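Side-chain contacts in putative NADH Oxidase (Clostridium acetobutylicum, PDB 3E10), which binds flavin mononucleotide and, as a member of the nitroreductase family, probably acts as a flavin-dependent oxidoreductase: residues B[62-65]-B[66-69]; B[156-160]-B[161-165]. All coordinates share one frame; numbering follows the deposited sequence.

Contact 1: residues B[62-65]-B[66-69]. With FMN (flavin mononucleotide), chain L; EDO (1,2-ethanediol), chain P.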
ATOM      1  N   LYS B  62     -21.236  -4.924   3.998  1.00 12.19           N
ATOM      2  CA  LYS B  62     -22.219  -4.650   2.987  1.00 12.97           C
ATOM      3  C   LYS B  62     -21.606  -4.458   1.604  1.00 12.30           C
ATOM      4  O   LYS B  62     -22.305  -4.416   0.607  1.00 14.70           O
ATOM      5  CB  LYS B  62     -23.010  -3.391   3.355  1.00 17.72           C
ATOM      6  N   TYR B  63     -20.285  -4.356   1.556  1.00  9.41           N
ATOM      7  CA  TYR B  63     -19.557  -4.093   0.340  1.00 10.12           C
ATOM      8  C   TYR B  63     -18.646  -5.260  -0.081  1.00  8.78           C
ATOM      9  O   TYR B  63     -17.676  -5.062  -0.785  1.00  9.27           O
ATOM     10  CB  TYR B  63     -18.786  -2.792   0.481  1.00 11.01           C
ATOM     11  CG  TYR B  63     -19.730  -1.618   0.640  1.00 10.80           C
ATOM     12  CD1 TYR B  63     -20.382  -1.091  -0.459  1.00 15.78           C
ATOM     13  CD2 TYR B  63     -20.050  -1.137   1.881  1.00 13.55           C
ATOM     14  CE1 TYR B  63     -21.265  -0.027  -0.338  1.00 15.77           C
ATOM     15  CE2 TYR B  63     -20.947  -0.070   2.021  1.00 14.78           C
ATOM     16  CZ  TYR B  63     -21.536   0.480   0.907  1.00 14.54           C
ATOM     17  OH  TYR B  63     -22.455   1.506   1.011  1.00 19.29           O
ATOM     18  N   ALA B  64     -19.046  -6.476   0.279  1.00  8.41           N
ATOM     19  CA  ALA B  64     -18.236  -7.666   0.058  1.00  9.10           C
ATOM     20  C   ALA B  64     -18.919  -8.693  -0.845  1.00  9.34           C
ATOM     21  O   ALA B  64     -18.595  -9.881  -0.787  1.00 10.55           O
ATOM     22  CB  ALA B  64     -17.867  -8.295   1.386  1.00 12.73           C
ATOM     23  N   ASN B  65     -19.855  -8.235  -1.669  1.00  9.92           N
ATOM     24  CA  ASN B  65     -20.601  -9.156  -2.509  1.00 13.16           C
ATOM     25  C   ASN B  65     -19.759  -9.860  -3.558  1.00 11.54           C
ATOM     26  O   ASN B  65     -20.165 -10.900  -4.099  1.00 12.04           O
ATOM     27  CB  ASN B  65     -21.817  -8.464  -3.126  1.00 16.30           C
ATOM     28  CG  ASN B  65     -22.910  -8.213  -2.107  1.00 26.88           C
ATOM     29  OD1 ASN B  65     -23.029  -8.943  -1.108  1.00 32.71           O
ATOM     30  ND2 ASN B  65     -23.720  -7.188  -2.346  1.00 37.07           N
ATOM     31  N   SER B  66     -18.570  -9.332  -3.847  1.00  9.91           N
ATOM     32  CA  SER B  66     -17.644 -10.030  -4.743  1.00  9.07           C
ATOM     33  C   SER B  66     -17.334 -11.448  -4.276  1.00  9.08           C
ATOM     34  O   SER B  66     -17.005 -12.322  -5.084  1.00 10.47           O
ATOM     35  CB  SER B  66     -16.352  -9.241  -4.903  1.00  9.38           C
ATOM     36  OG  SER B  66     -15.716  -9.042  -3.661  1.00 10.33           O
ATOM     37  N   LEU B  67     -17.411 -11.676  -2.975  1.00  8.80           N
ATOM     38  CA  LEU B  67     -17.071 -12.979  -2.438  1.00  8.37           C
ATOM     39  C   LEU B  67     -18.084 -14.037  -2.869  1.00  8.82           C
ATOM     40  O   LEU B  67     -17.789 -15.229  -2.842  1.00 12.58           O
ATOM     41  CB  LEU B  67     -16.977 -12.922  -0.915  1.00  7.36           C
ATOM     42  CG  LEU B  67     -15.731 -12.190  -0.393  1.00  8.11           C
ATOM     43  CD1 LEU B  67     -15.899 -11.807   1.070  1.00  8.84           C
ATOM     44  CD2 LEU B  67     -14.508 -13.094  -0.625  1.00 10.40           C
ATOM     45  N   LYS B  68     -19.266 -13.622  -3.286  1.00  9.96           N
ATOM     46  CA  LYS B  68     -20.278 -14.602  -3.673  1.00 11.09           C
ATOM     47  C   LYS B  68     -19.928 -15.388  -4.930  1.00 10.35           C
ATOM     48  O   LYS B  68     -20.461 -16.480  -5.145  1.00 12.86           O
ATOM     49  CB  LYS B  68     -21.644 -13.939  -3.832  1.00 12.46           C
ATOM     50  CG  LYS B  68     -22.151 -13.329  -2.523  1.00 16.70           C
ATOM     51  CD  LYS B  68     -23.538 -12.770  -2.676  1.00 21.04           C
ATOM     52  CE  LYS B  68     -24.044 -12.170  -1.380  1.00 26.89           C
ATOM     53  NZ  LYS B  68     -23.935 -13.106  -0.214  1.00 32.49           N
ATOM     54  N   THR B  69     -19.042 -14.842  -5.756  1.00  9.14           N
ATOM     55  CA  THR B  69     -18.532 -15.582  -6.926  1.00 10.51           C
ATOM     56  C   THR B  69     -17.054 -15.926  -6.865  1.00 10.00           C
ATOM     57  O   THR B  69     -16.543 -16.652  -7.727  1.00 12.07           O
ATOM     58  CB  THR B  69     -18.845 -14.870  -8.252  1.00 10.81           C
ATOM     59  OG1 THR B  69     -18.152 -13.619  -8.290  1.00 11.18           O
ATOM     60  CG2 THR B  69     -20.384 -14.634  -8.457  1.00 14.25           C
TER
HETATM   61  N1  FMN L 501     -14.288  -2.061  -3.005  1.00  6.31           N
HETATM   62  C2  FMN L 501     -15.412  -2.758  -2.674  1.00  6.35           C
HETATM   63  O2  FMN L 501     -16.151  -3.200  -3.565  1.00  8.96           O
HETATM   64  N3  FMN L 501     -15.697  -2.985  -1.353  1.00  6.09           N
HETATM   65  C4  FMN L 501     -14.952  -2.459  -0.320  1.00  6.03           C
HETATM   66  O4  FMN L 501     -15.251  -2.697   0.875  1.00  8.02           O
HETATM   67  C4A FMN L 501     -13.793  -1.760  -0.658  1.00  6.43           C
HETATM   68  N5  FMN L 501     -12.984  -1.281   0.337  1.00  6.77           N
HETATM   69  C5A FMN L 501     -11.800  -0.637  -0.017  1.00  6.42           C
HETATM   70  C6  FMN L 501     -10.981  -0.164   1.005  1.00  6.01           C
HETATM   71  C7  FMN L 501      -9.781   0.496   0.717  1.00  5.88           C
HETATM   72  C7M FMN L 501      -8.878   0.926   1.813  1.00  7.83           C
HETATM   73  C8  FMN L 501      -9.404   0.646  -0.626  1.00  5.11           C
HETATM   74  C8M FMN L 501      -8.000   1.148  -0.976  1.00  6.38           C
HETATM   75  C9  FMN L 501     -10.240   0.163  -1.639  1.00  5.67           C
HETATM   76  C9A FMN L 501     -11.443  -0.460  -1.357  1.00  5.08           C
HETATM   77  N10 FMN L 501     -12.304  -0.922  -2.358  1.00  5.98           N
HETATM   78  C10 FMN L 501     -13.462  -1.605  -2.013  1.00  5.23           C
HETATM   79  C1' FMN L 501     -11.921  -0.770  -3.770  1.00  5.58           C
HETATM   80  C2' FMN L 501     -12.184   0.672  -4.233  1.00  5.86           C
HETATM   81  O2' FMN L 501     -13.574   0.948  -4.388  1.00  6.35           O
HETATM   82  C3' FMN L 501     -11.484   0.907  -5.575  1.00  6.12           C
HETATM   83  O3' FMN L 501     -10.085   0.835  -5.355  1.00  5.87           O
HETATM   84  C4' FMN L 501     -11.845   2.243  -6.252  1.00  5.99           C
HETATM   85  O4' FMN L 501     -13.208   2.251  -6.669  1.00  8.06           O
HETATM   86  C5' FMN L 501     -10.974   2.580  -7.460  1.00  6.11           C
HETATM   87  O5' FMN L 501     -11.092   1.592  -8.491  1.00  5.88           O
HETATM   88  P   FMN L 501      -9.815   0.740  -8.932  1.00  6.78           P
HETATM   89  O1P FMN L 501      -8.701   1.701  -9.266  1.00  6.94           O
HETATM   90  O2P FMN L 501      -9.405  -0.134  -7.792  1.00  6.37           O
HETATM   91  O3P FMN L 501     -10.288  -0.023 -10.148  1.00  6.87           O
HETATM   92  C1  EDO P 506     -20.934  -2.409   7.593  1.00 27.94           C
HETATM   93  O1  EDO P 506     -19.755  -1.943   8.207  1.00 29.28           O
HETATM   94  C2  EDO P 506     -20.472  -3.077   6.326  1.00 23.42           C
HETATM   95  O2  EDO P 506     -20.896  -2.288   5.219  1.00 34.82           O
HETATM   96  O   HOH W   1     -17.489  -6.616  -3.322  1.00 12.51           O
HETATM   97  O   HOH W   2     -19.775 -11.793  -7.111  0.50 12.67           O

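Contact 2: residues B[156-160]-B[161-165]. With FMN (flavin mononucleotide), chain L; EDO (1,2-ethanediol), chain M.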
ATOM      1  N   ASP B 156      -7.191   6.146 -16.475  1.00  9.05           N
ATOM      2  CA  ASP B 156      -6.163   7.125 -16.182  1.00  9.19           C
ATOM      3  C   ASP B 156      -6.687   8.089 -15.127  1.00  9.32           C
ATOM      4  O   ASP B 156      -7.585   8.919 -15.398  1.00 12.10           O
ATOM      5  CB  ASP B 156      -5.786   7.867 -17.459  1.00 10.49           C
ATOM      6  CG  ASP B 156      -4.578   8.762 -17.288  1.00 12.21           C
ATOM      7  OD1 ASP B 156      -4.068   8.921 -16.160  1.00 10.93           O
ATOM      8  OD2 ASP B 156      -4.146   9.336 -18.320  1.00 16.65           O
ATOM      9  N   ARG B 157      -6.135   7.978 -13.924  1.00  7.59           N
ATOM     10  CA  ARG B 157      -6.571   8.787 -12.782  1.00  8.01           C
ATOM     11  C   ARG B 157      -5.637   9.959 -12.513  1.00  8.60           C
ATOM     12  O   ARG B 157      -5.792  10.693 -11.527  1.00 10.34           O
ATOM     13  CB  ARG B 157      -6.660   7.912 -11.547  1.00 10.54           C
ATOM     14  CG  ARG B 157      -7.651   6.764 -11.659  1.00 11.14           C
ATOM     15  CD  ARG B 157      -8.880   7.013 -10.843  1.00  9.68           C
ATOM     16  NE  ARG B 157      -9.885   5.985 -11.089  1.00  9.86           N
ATOM     17  CZ  ARG B 157      -9.847   4.767 -10.563  1.00  8.69           C
ATOM     18  NH1 ARG B 157      -8.860   4.400  -9.769  1.00  8.78           N
ATOM     19  NH2 ARG B 157     -10.785   3.887 -10.845  1.00  8.92           N
ATOM     20  N   PHE B 158      -4.654  10.157 -13.381  1.00  9.73           N
ATOM     21  CA  PHE B 158      -3.710  11.244 -13.150  1.00  9.22           C
ATOM     22  C   PHE B 158      -4.428  12.595 -13.086  1.00  9.68           C
ATOM     23  O   PHE B 158      -5.286  12.903 -13.922  1.00 11.54           O
ATOM     24  CB  PHE B 158      -2.678  11.290 -14.270  1.00  9.66           C
ATOM     25  CG  PHE B 158      -1.574  12.319 -14.061  1.00 10.65           C
ATOM     26  CD1 PHE B 158      -0.652  12.199 -13.009  1.00  9.41           C
ATOM     27  CD2 PHE B 158      -1.423  13.376 -14.957  1.00 12.00           C
ATOM     28  CE1 PHE B 158       0.383  13.127 -12.864  1.00 12.14           C
ATOM     29  CE2 PHE B 158      -0.382  14.311 -14.804  1.00 13.11           C
ATOM     30  CZ  PHE B 158       0.507  14.189 -13.777  1.00 13.83           C
ATOM     31  N   ASP B 159      -4.018  13.427 -12.136  1.00  9.63           N
ATOM     32  CA  ASP B 159      -4.503  14.790 -12.027  1.00 11.09           C
ATOM     33  C   ASP B 159      -3.331  15.687 -11.620  1.00 10.89           C
ATOM     34  O   ASP B 159      -2.926  15.682 -10.484  1.00 10.27           O
ATOM     35  CB  ASP B 159      -5.601  14.856 -10.989  1.00 13.09           C
ATOM     36  CG  ASP B 159      -6.190  16.252 -10.836  1.00 14.12           C
ATOM     37  OD1 ASP B 159      -5.708  17.229 -11.498  1.00 15.99           O
ATOM     38  OD2 ASP B 159      -7.166  16.339 -10.038  1.00 22.46           O
ATOM     39  N   ALA B 160      -2.825  16.475 -12.552  1.00 11.34           N
ATOM     40  CA  ALA B 160      -1.664  17.312 -12.279  1.00 11.82           C
ATOM     41  C   ALA B 160      -1.921  18.357 -11.203  1.00 10.87           C
ATOM     42  O   ALA B 160      -0.966  18.875 -10.596  1.00 12.58           O
ATOM     43  CB  ALA B 160      -1.166  17.984 -13.578  1.00 14.12           C
ATOM     44  N   LYS B 161      -3.189  18.674 -10.928  1.00 11.36           N
ATOM     45  CA  LYS B 161      -3.507  19.651  -9.881  0.50 11.90           C
ATOM     46  C   LYS B 161      -3.139  19.135  -8.507  1.00 10.90           C
ATOM     47  O   LYS B 161      -3.097  19.897  -7.532  1.00 11.85           O
ATOM     48  CB  LYS B 161      -4.995  20.016  -9.875  0.50 13.73           C
ATOM     49  CG  LYS B 161      -5.444  20.747 -11.121  0.50 15.93           C
ATOM     50  CD  LYS B 161      -6.828  21.380 -10.960  0.50 17.13           C
ATOM     51  CE  LYS B 161      -7.893  20.368 -10.530  0.50 19.41           C
ATOM     52  NZ  LYS B 161      -7.948  19.145 -11.415  0.50 21.22           N
ATOM     53  N   ARG B 162      -2.873  17.829  -8.416  1.00  8.83           N
ATOM     54  CA  ARG B 162      -2.472  17.241  -7.124  1.00  8.16           C
ATOM     55  C   ARG B 162      -0.976  17.415  -6.867  1.00  8.89           C
ATOM     56  O   ARG B 162      -0.473  17.004  -5.827  1.00  9.59           O
ATOM     57  CB  ARG B 162      -2.838  15.762  -7.041  1.00  8.45           C
ATOM     58  CG  ARG B 162      -4.305  15.476  -7.224  1.00  9.99           C
ATOM     59  CD  ARG B 162      -5.227  16.267  -6.304  1.00 12.13           C
ATOM     60  NE  ARG B 162      -6.620  15.874  -6.576  1.00 14.30           N
ATOM     61  CZ  ARG B 162      -7.243  14.837  -6.015  1.00 13.03           C
ATOM     62  NH1 ARG B 162      -6.674  14.103  -5.062  1.00 10.96           N
ATOM     63  NH2 ARG B 162      -8.480  14.545  -6.396  1.00 16.04           N
ATOM     64  N   ILE B 163      -0.253  17.986  -7.841  1.00  9.92           N
ATOM     65  CA  ILE B 163       1.207  18.122  -7.741  1.00  9.01           C
ATOM     66  C   ILE B 163       1.570  19.559  -7.377  1.00  8.97           C
ATOM     67  O   ILE B 163       1.218  20.492  -8.101  1.00 11.24           O
ATOM     68  CB  ILE B 163       1.921  17.739  -9.056  1.00  9.73           C
ATOM     69  CG1 ILE B 163       1.596  16.299  -9.495  1.00 11.49           C
ATOM     70  CG2 ILE B 163       3.469  17.935  -8.953  1.00 12.05           C
ATOM     71  CD1 ILE B 163       2.029  15.935 -10.950  1.00 12.18           C
ATOM     72  N   HIS B 164       2.202  19.712  -6.215  1.00  8.25           N
ATOM     73  CA  HIS B 164       2.639  20.990  -5.709  1.00  8.47           C
ATOM     74  C   HIS B 164       4.136  21.052  -5.813  1.00  7.68           C
ATOM     75  O   HIS B 164       4.849  20.186  -5.301  1.00  9.63           O
ATOM     76  CB  HIS B 164       2.179  21.145  -4.257  1.00  8.29           C
ATOM     77  CG  HIS B 164       0.700  20.985  -4.088  1.00  8.56           C
ATOM     78  ND1 HIS B 164      -0.130  22.060  -3.857  1.00 10.63           N
ATOM     79  CD2 HIS B 164      -0.102  19.897  -4.169  1.00 11.70           C
ATOM     80  CE1 HIS B 164      -1.379  21.629  -3.783  1.00 12.30           C
ATOM     81  NE2 HIS B 164      -1.387  20.321  -3.964  1.00 11.55           N
ATOM     82  N   ILE B 165       4.626  22.103  -6.461  1.00  9.16           N
ATOM     83  CA  ILE B 165       6.041  22.204  -6.777  1.00 10.65           C
ATOM     84  C   ILE B 165       6.753  22.997  -5.674  1.00 10.94           C
ATOM     85  O   ILE B 165       6.499  24.189  -5.506  1.00 11.65           O
ATOM     86  CB  ILE B 165       6.238  22.873  -8.134  1.00 11.92           C
ATOM     87  CG1 ILE B 165       5.625  22.027  -9.258  1.00 16.51           C
ATOM     88  CG2 ILE B 165       7.716  23.156  -8.390  1.00 14.01           C
ATOM     89  CD1 ILE B 165       6.196  20.612  -9.394  1.00 24.53           C
TER
HETATM   90  N1  FMN L 501     -14.288  -2.061  -3.005  1.00  6.31           N
HETATM   91  C2  FMN L 501     -15.412  -2.758  -2.674  1.00  6.35           C
HETATM   92  O2  FMN L 501     -16.151  -3.200  -3.565  1.00  8.96           O
HETATM   93  N3  FMN L 501     -15.697  -2.985  -1.353  1.00  6.09           N
HETATM   94  C4  FMN L 501     -14.952  -2.459  -0.320  1.00  6.03           C
HETATM   95  O4  FMN L 501     -15.251  -2.697   0.875  1.00  8.02           O
HETATM   96  C4A FMN L 501     -13.793  -1.760  -0.658  1.00  6.43           C
HETATM   97  N5  FMN L 501     -12.984  -1.281   0.337  1.00  6.77           N
HETATM   98  C5A FMN L 501     -11.800  -0.637  -0.017  1.00  6.42           C
HETATM   99  C6  FMN L 501     -10.981  -0.164   1.005  1.00  6.01           C
HETATM  100  C7  FMN L 501      -9.781   0.496   0.717  1.00  5.88           C
HETATM  101  C7M FMN L 501      -8.878   0.926   1.813  1.00  7.83           C
HETATM  102  C8  FMN L 501      -9.404   0.646  -0.626  1.00  5.11           C
HETATM  103  C8M FMN L 501      -8.000   1.148  -0.976  1.00  6.38           C
HETATM  104  C9  FMN L 501     -10.240   0.163  -1.639  1.00  5.67           C
HETATM  105  C9A FMN L 501     -11.443  -0.460  -1.357  1.00  5.08           C
HETATM  106  N10 FMN L 501     -12.304  -0.922  -2.358  1.00  5.98           N
HETATM  107  C10 FMN L 501     -13.462  -1.605  -2.013  1.00  5.23           C
HETATM  108  C1' FMN L 501     -11.921  -0.770  -3.770  1.00  5.58           C
HETATM  109  C2' FMN L 501     -12.184   0.672  -4.233  1.00  5.86           C
HETATM  110  O2' FMN L 501     -13.574   0.948  -4.388  1.00  6.35           O
HETATM  111  C3' FMN L 501     -11.484   0.907  -5.575  1.00  6.12           C
HETATM  112  O3' FMN L 501     -10.085   0.835  -5.355  1.00  5.87           O
HETATM  113  C4' FMN L 501     -11.845   2.243  -6.252  1.00  5.99           C
HETATM  114  O4' FMN L 501     -13.208   2.251  -6.669  1.00  8.06           O
HETATM  115  C5' FMN L 501     -10.974   2.580  -7.460  1.00  6.11           C
HETATM  116  O5' FMN L 501     -11.092   1.592  -8.491  1.00  5.88           O
HETATM  117  P   FMN L 501      -9.815   0.740  -8.932  1.00  6.78           P
HETATM  118  O1P FMN L 501      -8.701   1.701  -9.266  1.00  6.94           O
HETATM  119  O2P FMN L 501      -9.405  -0.134  -7.792  1.00  6.37           O
HETATM  120  O3P FMN L 501     -10.288  -0.023 -10.148  1.00  6.87           O
HETATM  121  C1  EDO M 503       3.000  25.474  -5.387  1.00 30.26           C
HETATM  122  O1  EDO M 503       3.170  26.799  -5.905  1.00 40.02           O
HETATM  123  C2  EDO M 503       2.091  24.677  -6.308  1.00 27.47           C
HETATM  124  O2  EDO M 503       2.827  24.102  -7.406  1.00 19.44           O
HETATM  125  O   HOH W   3      -8.007  17.906  -8.327  1.00 26.91           O

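Contact 1: residues B[62-65]-B[66-69]
With both CG atoms anti to their own carbonyl carbons, Asn65 (chi1 -73°) and Lys68 (chi1 -62°) send their side chains out alongside each other, pointing the same way. The extended lysine chain, chi2 and chi3 both near 180°, carries Lys68 CE to 3.4 Å from OD1 of Asn65. This is a touch of the methylene on the amide oxygen, for the bend at chi4 turns the ammonium NZ away to Ser58 OG. Beneath this pair the backbone makes a turn closed by two i to i+3 bonds: Leu67 N donates to Ala64 O and Lys68 N to Asn65 O, the second at 3.0 Å. On the buried side CD1 of Leu67 packs 4.0 Å from CB of Ala64, and both residues also rest on Leu114 of strand 110-115.

One water links the turn to Tyr63: it receives the N-H of Ser66 and donates to Tyr63 O, each bond 3.0 Å long. A second lies 2.7 Å from Thr69 OG1, with Asn65 O also near it. The hydroxyl of Ser66 finds Ser143 OG. Tyr63 O also accepts the N3-H of the flavin, Tyr63 O to FMN N3 2.9 Å, along a nearly straight bond (165°). A backbone carbonyl therefore reads the pyrimidine edge of the isoalloxazine, and the water that shares this oxygen ties the flavin-binding loop to the first N-H of the turn that follows.

Contact 2: residues B[156-160]-B[161-165]
Asp159 carries this turn, with Lys161 and Ala160 next to it in buried surface. Its CG stands anti to the backbone N (chi1 -179°), which swings the carboxylate forward over the residues that follow. OD1 is gripped twice by Lys161. Lys161 N meets Asp159 OD1 from above the carboxylate plane at 3.0 Å. In the conformer of Lys161 described here, NZ reaches Asp159 OD1 on the syn side, only 19° out of plane and from the opposite face, closing a salt bridge of 2.9 Å. Bends at chi3 and chi4 curl this conformer back to that oxygen, and its NZ also makes a weak bond to OD2.

OD2 of Asp159 faces NE of Arg162 in a longer salt bridge, 3.5 Å, with the carboxylate and guanidinium planes 66° apart. A water at the guanidinium edge, in its plane, accepts from Arg162 NE at 3.0 Å. Two positive groups thus flank one carboxylate, which would probably favour its ionised form.

The main chain tightens the same corner, Arg162 N bonding to Asp159 O and Ile163 N to Ala160 O in a short 3-10 turn. The backbone N of Ala160 lies over one face of the Phe158 ring, toward the rim; CZ of Phe158 meets CD1 of Ile163 at 3.7 Å, the two side chains crossing at about a right angle. At the near end of the segment, NH1 of Arg157 holds the FMN phosphate oxygen O1P, 2.8 Å away.

The turn leads from the loop after strand 136-145 into strand 163-165, which pairs in parallel with a strand of the second subunit. Just before the strand, Arg162 NH1 bonds to Gln41 O and Trp43 O of the second subunit, and Arg29 of that subunit makes a cation-pi contact with Phe158.

Overall arrangement
Contact 1 is partly buried, in the loop between helix 51-57 and strand 72-79; contact 2 is a surface turn on the C-terminal arm, held against the second subunit. Their centres lie 32 Å apart and their nearest atoms about 15 Å apart, and they share no helix or strand. Both nonetheless handle FMN, residues 62-69 through a neutral carbonyl at the flavin ring and residues 156-165 through an arginine at the phosphate. Each is built on a tight turn with i to i+3 backbone bonds. Around that turn, contact 1 has no charged pair across its segments, whereas contact 2 has a salt-bridge network round Asp159.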